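ESX-1 secretion system protein EccA1 (Mycobacterium tuberculosis, PDB 4F3V) is, in this N-terminal TPR-domain fragment, part of an ESX-1 secretion ATPase that may power export of virulence factors. Local coordinates at residues 210-222 against 244-256. Numbering follows the deposited sequence.
Sequences IAWYLAMARRSQG and AAALKDPSYRLKT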
loop_
_atom_site.group_PDB
_atom_site.type_symbol
_atom_site.label_atom_id
_atom_site.label_comp_id
_atom_site.label_asym_id
_atom_site.label_seq_id
_atom_site.Cartn_x
_atom_site.Cartn_y
_atom_site.Cartn_z
ATOM N N ILE A 210 -9.368 -0.999 -11.195
ATOM C CA ILE A 210 -10.394 -1.875 -11.741
ATOM C C ILE A 210 -10.821 -1.353 -13.135
ATOM O O ILE A 210 -10.783 -2.100 -14.125
ATOM C CB ILE A 210 -11.617 -1.998 -10.807
ATOM C CG1 ILE A 210 -11.264 -2.826 -9.562
ATOM C CG2 ILE A 210 -12.774 -2.667 -11.553
ATOM C CD1 ILE A 210 -12.339 -2.811 -8.479
ATOM N N ALA A 211 -11.204 -0.079 -13.221
ATOM C CA ALA A 211 -11.702 0.477 -14.501
ATOM C C ALA A 211 -10.593 0.562 -15.555
ATOM O O ALA A 211 -10.801 0.216 -16.703
ATOM C CB ALA A 211 -12.343 1.846 -14.283
ATOM N N TRP A 212 -9.405 0.999 -15.139
ATOM C CA TRP A 212 -8.273 1.106 -16.047
ATOM C C TRP A 212 -7.909 -0.197 -16.685
ATOM O O TRP A 212 -7.756 -0.287 -17.892
ATOM C CB TRP A 212 -7.047 1.658 -15.319
ATOM C CG TRP A 212 -5.828 1.714 -16.183
ATOM C CD1 TRP A 212 -4.712 0.868 -16.150
ATOM C CD2 TRP A 212 -5.532 2.705 -17.215
ATOM N NE1 TRP A 212 -3.791 1.246 -17.089
ATOM C CE2 TRP A 212 -4.221 2.352 -17.760
ATOM C CE3 TRP A 212 -6.206 3.818 -17.732
ATOM C CZ2 TRP A 212 -3.632 3.088 -18.786
ATOM C CZ3 TRP A 212 -5.604 4.550 -18.756
ATOM C CH2 TRP A 212 -4.347 4.187 -19.282
ATOM N N TYR A 213 -7.768 -1.234 -15.877
ATOM C CA TYR A 213 -7.361 -2.529 -16.406
ATOM C C TYR A 213 -8.483 -3.230 -17.168
ATOM O O TYR A 213 -8.209 -3.944 -18.140
ATOM C CB TYR A 213 -6.722 -3.397 -15.305
ATOM C CG TYR A 213 -5.291 -2.974 -15.024
ATOM C CD1 TYR A 213 -4.260 -3.294 -15.913
ATOM C CD2 TYR A 213 -4.964 -2.237 -13.907
ATOM C CE1 TYR A 213 -2.940 -2.895 -15.686
ATOM C CE2 TYR A 213 -3.650 -1.830 -13.667
ATOM C CZ TYR A 213 -2.647 -2.171 -14.550
ATOM O OH TYR A 213 -1.352 -1.771 -14.310
ATOM N N LEU A 214 -9.737 -3.021 -16.759
ATOM C CA LEU A 214 -10.864 -3.488 -17.587
ATOM C C LEU A 214 -10.798 -2.816 -18.947
ATOM O O LEU A 214 -10.973 -3.483 -19.966
ATOM C CB LEU A 214 -12.234 -3.215 -16.943
ATOM C CG LEU A 214 -12.736 -4.159 -15.831
ATOM C CD1 LEU A 214 -13.954 -3.560 -15.098
ATOM C CD2 LEU A 214 -13.082 -5.533 -16.434
ATOM N N ALA A 215 -10.572 -1.496 -18.976
ATOM C CA ALA A 215 -10.529 -0.751 -20.253
ATOM C C ALA A 215 -9.410 -1.269 -21.118
ATOM O O ALA A 215 -9.592 -1.507 -22.329
ATOM C CB ALA A 215 -10.381 0.752 -20.033
ATOM N N MET A 216 -8.240 -1.453 -20.517
ATOM C CA MET A 216 -7.088 -1.976 -21.263
ATOM C C MET A 216 -7.343 -3.392 -21.786
ATOM O O MET A 216 -7.002 -3.699 -22.929
ATOM C CB MET A 216 -5.821 -1.937 -20.406
ATOM C CG MET A 216 -5.267 -0.538 -20.167
ATOM S SD MET A 216 -4.857 0.396 -21.661
ATOM C CE MET A 216 -6.082 1.695 -21.672
ATOM N N ALA A 217 -7.945 -4.255 -20.965
ATOM C CA ALA A 217 -8.288 -5.600 -21.435
ATOM C C ALA A 217 -9.254 -5.552 -22.624
ATOM O O ALA A 217 -9.080 -6.293 -23.603
ATOM C CB ALA A 217 -8.872 -6.451 -20.331
ATOM N N ARG A 218 -10.290 -4.715 -22.521
ATOM C CA ARG A 218 -11.259 -4.611 -23.606
ATOM C C ARG A 218 -10.625 -4.112 -24.880
ATOM O O ARG A 218 -10.899 -4.633 -25.978
ATOM C CB ARG A 218 -12.416 -3.688 -23.230
ATOM C CG ARG A 218 -13.261 -4.215 -22.096
ATOM C CD ARG A 218 -14.099 -5.389 -22.531
ATOM N NE ARG A 218 -14.810 -5.901 -21.378
ATOM C CZ ARG A 218 -15.464 -7.056 -21.333
ATOM N NH1 ARG A 218 -15.504 -7.868 -22.375
ATOM N NH2 ARG A 218 -16.087 -7.391 -20.215
ATOM N N ARG A 219 -9.799 -3.083 -24.761
ATOM C CA ARG A 219 -9.147 -2.516 -25.941
ATOM C C ARG A 219 -8.254 -3.564 -26.630
ATOM O O ARG A 219 -8.293 -3.707 -27.839
ATOM C CB ARG A 219 -8.321 -1.292 -25.575
ATOM C CG ARG A 219 -7.520 -0.742 -26.749
ATOM C CD ARG A 219 -6.977 0.634 -26.437
ATOM N NE ARG A 219 -7.990 1.663 -26.611
ATOM C CZ ARG A 219 -7.844 2.919 -26.210
ATOM N NH1 ARG A 219 -6.733 3.313 -25.586
ATOM N NH2 ARG A 219 -8.807 3.797 -26.438
ATOM N N SER A 220 -7.464 -4.310 -25.855
ATOM C CA SER A 220 -6.565 -5.309 -26.456
ATOM C C SER A 220 -7.331 -6.464 -27.103
ATOM O O SER A 220 -6.868 -7.049 -28.061
ATOM C CB SER A 220 -5.576 -5.842 -25.431
ATOM O OG SER A 220 -4.683 -4.794 -25.041
ATOM N N GLN A 221 -8.520 -6.773 -26.605
ATOM C CA GLN A 221 -9.391 -7.738 -27.293
ATOM C C GLN A 221 -10.075 -7.184 -28.541
ATOM O O GLN A 221 -10.706 -7.935 -29.280
ATOM C CB GLN A 221 -10.471 -8.230 -26.349
ATOM C CG GLN A 221 -9.954 -9.067 -25.221
ATOM C CD GLN A 221 -11.045 -9.330 -24.211
ATOM O OE1 GLN A 221 -11.853 -8.444 -23.889
ATOM N NE2 GLN A 221 -11.084 -10.547 -23.717
ATOM N N GLY A 222 -10.002 -5.873 -28.746
ATOM C CA GLY A 222 -10.610 -5.244 -29.913
ATOM C C GLY A 222 -11.940 -4.576 -29.622
ATOM O O GLY A 222 -12.531 -3.969 -30.518
ATOM N N ALA A 244 -7.100 10.654 -20.091
ATOM C CA ALA A 244 -7.339 11.572 -21.203
ATOM C C ALA A 244 -6.571 11.128 -22.440
ATOM O O ALA A 244 -7.122 11.106 -23.550
ATOM C CB ALA A 244 -6.947 12.999 -20.817
ATOM N N ALA A 245 -5.303 10.770 -22.248
ATOM C CA ALA A 245 -4.441 10.328 -23.341
ATOM C C ALA A 245 -4.952 9.017 -23.966
ATOM O O ALA A 245 -4.988 8.867 -25.182
ATOM C CB ALA A 245 -3.001 10.172 -22.861
ATOM N N ALA A 246 -5.341 8.065 -23.140
ATOM C CA ALA A 246 -5.827 6.771 -23.627
ATOM C C ALA A 246 -7.174 6.907 -24.360
ATOM O O ALA A 246 -7.458 6.161 -25.297
ATOM C CB ALA A 246 -5.945 5.810 -22.459
ATOM N N LEU A 247 -7.995 7.850 -23.919
ATOM C CA LEU A 247 -9.293 8.117 -24.552
ATOM C C LEU A 247 -9.098 8.751 -25.938
ATOM O O LEU A 247 -9.803 8.421 -26.901
ATOM C CB LEU A 247 -10.135 8.986 -23.608
ATOM C CG LEU A 247 -11.655 8.974 -23.764
ATOM C CD1 LEU A 247 -12.216 7.581 -23.511
ATOM C CD2 LEU A 247 -12.284 10.016 -22.842
ATOM N N LYS A 248 -8.100 9.623 -26.055
ATOM C CA LYS A 248 -7.827 10.319 -27.313
ATOM C C LYS A 248 -7.085 9.462 -28.335
ATOM O O LYS A 248 -7.094 9.786 -29.510
ATOM C CB LYS A 248 -7.060 11.641 -27.073
ATOM C CG LYS A 248 -7.977 12.790 -26.721
ATOM C CD LYS A 248 -7.354 14.166 -26.960
ATOM C CE LYS A 248 -8.412 15.281 -26.805
ATOM N NZ LYS A 248 -8.621 16.103 -28.036
ATOM N N ASP A 249 -6.448 8.378 -27.904
ATOM C CA ASP A 249 -5.583 7.590 -28.795
ATOM C C ASP A 249 -5.881 6.092 -28.690
ATOM O O ASP A 249 -5.532 5.457 -27.691
ATOM C CB ASP A 249 -4.121 7.863 -28.462
ATOM C CG ASP A 249 -3.175 7.145 -29.371
ATOM O OD1 ASP A 249 -3.596 6.505 -30.355
ATOM O OD2 ASP A 249 -1.970 7.227 -29.092
ATOM N N PRO A 250 -6.544 5.527 -29.712
ATOM C CA PRO A 250 -6.884 4.099 -29.688
ATOM C C PRO A 250 -5.690 3.162 -29.773
ATOM O O PRO A 250 -5.829 1.981 -29.453
ATOM C CB PRO A 250 -7.780 3.922 -30.921
ATOM C CG PRO A 250 -7.520 5.101 -31.779
ATOM C CD PRO A 250 -7.165 6.218 -30.858
ATOM N N SER A 251 -4.530 3.671 -30.183
ATOM C CA SER A 251 -3.319 2.863 -30.174
ATOM C C SER A 251 -2.661 2.835 -28.795
ATOM O O SER A 251 -1.673 2.157 -28.620
ATOM C CB SER A 251 -2.312 3.354 -31.223
ATOM O OG SER A 251 -1.768 4.605 -30.842
ATOM N N TYR A 252 -3.193 3.571 -27.819
ATOM C CA TYR A 252 -2.684 3.493 -26.449
ATOM C C TYR A 252 -3.071 2.140 -25.845
ATOM O O TYR A 252 -4.245 1.921 -25.502
ATOM C CB TYR A 252 -3.250 4.647 -25.601
ATOM C CG TYR A 252 -2.559 4.882 -24.277
ATOM C CD1 TYR A 252 -2.544 3.901 -23.292
ATOM C CD2 TYR A 252 -1.942 6.109 -23.997
ATOM C CE1 TYR A 252 -1.918 4.137 -22.085
ATOM C CE2 TYR A 252 -1.319 6.347 -22.788
ATOM C CZ TYR A 252 -1.310 5.353 -21.841
ATOM O OH TYR A 252 -0.705 5.576 -20.635
ATOM N N ARG A 253 -2.097 1.244 -25.685
ATOM C CA ARG A 253 -2.367 -0.108 -25.176
ATOM C C ARG A 253 -1.444 -0.511 -24.056
ATOM O O ARG A 253 -0.331 -0.012 -23.949
ATOM C CB ARG A 253 -2.218 -1.151 -26.275
ATOM C CG ARG A 253 -2.976 -0.798 -27.518
ATOM C CD ARG A 253 -3.242 -1.988 -28.413
ATOM N NE ARG A 253 -4.367 -1.670 -29.298
ATOM C CZ ARG A 253 -5.244 -2.559 -29.751
ATOM N NH1 ARG A 253 -5.125 -3.842 -29.411
ATOM N NH2 ARG A 253 -6.242 -2.168 -30.542
ATOM N N LEU A 254 -1.938 -1.428 -23.232
ATOM C CA LEU A 254 -1.155 -2.066 -22.190
ATOM C C LEU A 254 -0.043 -2.923 -22.815
ATOM O O LEU A 254 -0.311 -3.732 -23.701
ATOM C CB LEU A 254 -2.081 -2.951 -21.362
ATOM C CG LEU A 254 -1.484 -3.642 -20.165
ATOM C CD1 LEU A 254 -0.958 -2.581 -19.205
ATOM C CD2 LEU A 254 -2.508 -4.599 -19.545
ATOM N N LYS A 255 1.191 -2.735 -22.375
ATOM C CA LYS A 255 2.289 -3.599 -22.823
ATOM C C LYS A 255 2.299 -4.778 -21.886
ATOM O O LYS A 255 2.394 -4.592 -20.686
ATOM C CB LYS A 255 3.626 -2.860 -22.790
ATOM C CG LYS A 255 3.611 -1.605 -23.644
ATOM C CD LYS A 255 4.989 -0.965 -23.815
ATOM C CE LYS A 255 4.863 0.443 -24.391
ATOM N NZ LYS A 255 6.208 1.039 -24.622
ATOM N N THR A 256 2.124 -5.986 -22.396
ATOM C CA THR A 256 1.974 -7.139 -21.517
ATOM C C THR A 256 3.257 -7.949 -21.496
ATOM O O THR A 256 4.130 -7.744 -22.316
ATOM C CB THR A 256 0.778 -8.021 -21.926
ATOM O OG1 THR A 256 0.950 -8.412 -23.290
ATOM C CG2 THR A 256 -0.581 -7.282 -21.717
HETATM O O HOH W 1 -4.647 -2.365 -24.054
HETATM O O HOH W 2 -2.233 -5.525 -24.969
#
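R219 reaches from helix 207-221 into the turn that follows helix 241-248. Its CG lies anti to the backbone N (chi1 175°), and a bend at chi3 brings the guanidinium to the C-terminal end of that helix. NH1 and NH2 both grip A246 O end-on, NH2 at 3.0 Å, from one face of the carbonyl plane and tilted from it. NH1 also donates to Y252 O at 2.9 Å, in the carbonyl plane and on a lone pair. P250 CA sits over one guanidinium face. E224, at the start of the next helix, forms a salt bridge with NH2.

Beside this lies the tight apolar part. The tip of the W212 ring, CH2, touches Y252 CE1 at 3.7 Å and A246 CB at 3.9 Å; the two ring planes are 86° apart. M216 CE lies against A246 CB and M216 SD beside L254 N, with M216 CB 4.0 Å from L254 CB.

The other side is looser and wet. One water joins M216 O, S220 OG and L254 N, the last at 3.0 Å. A second links S220 OG to L254 O. R219 O lies over one face of the R253 guanidinium, 3.5 Å from R253 NH1.

The contact ties the chain leaving helix 241-248 back across a helix of this TPR-clan domain. The buried R219 gives donors to A246 O, whose usual helical partner would be the proline P250, with no N-H, and to Y252 O in the following turn. The nearby carboxylate of E224 probably offsets its charge.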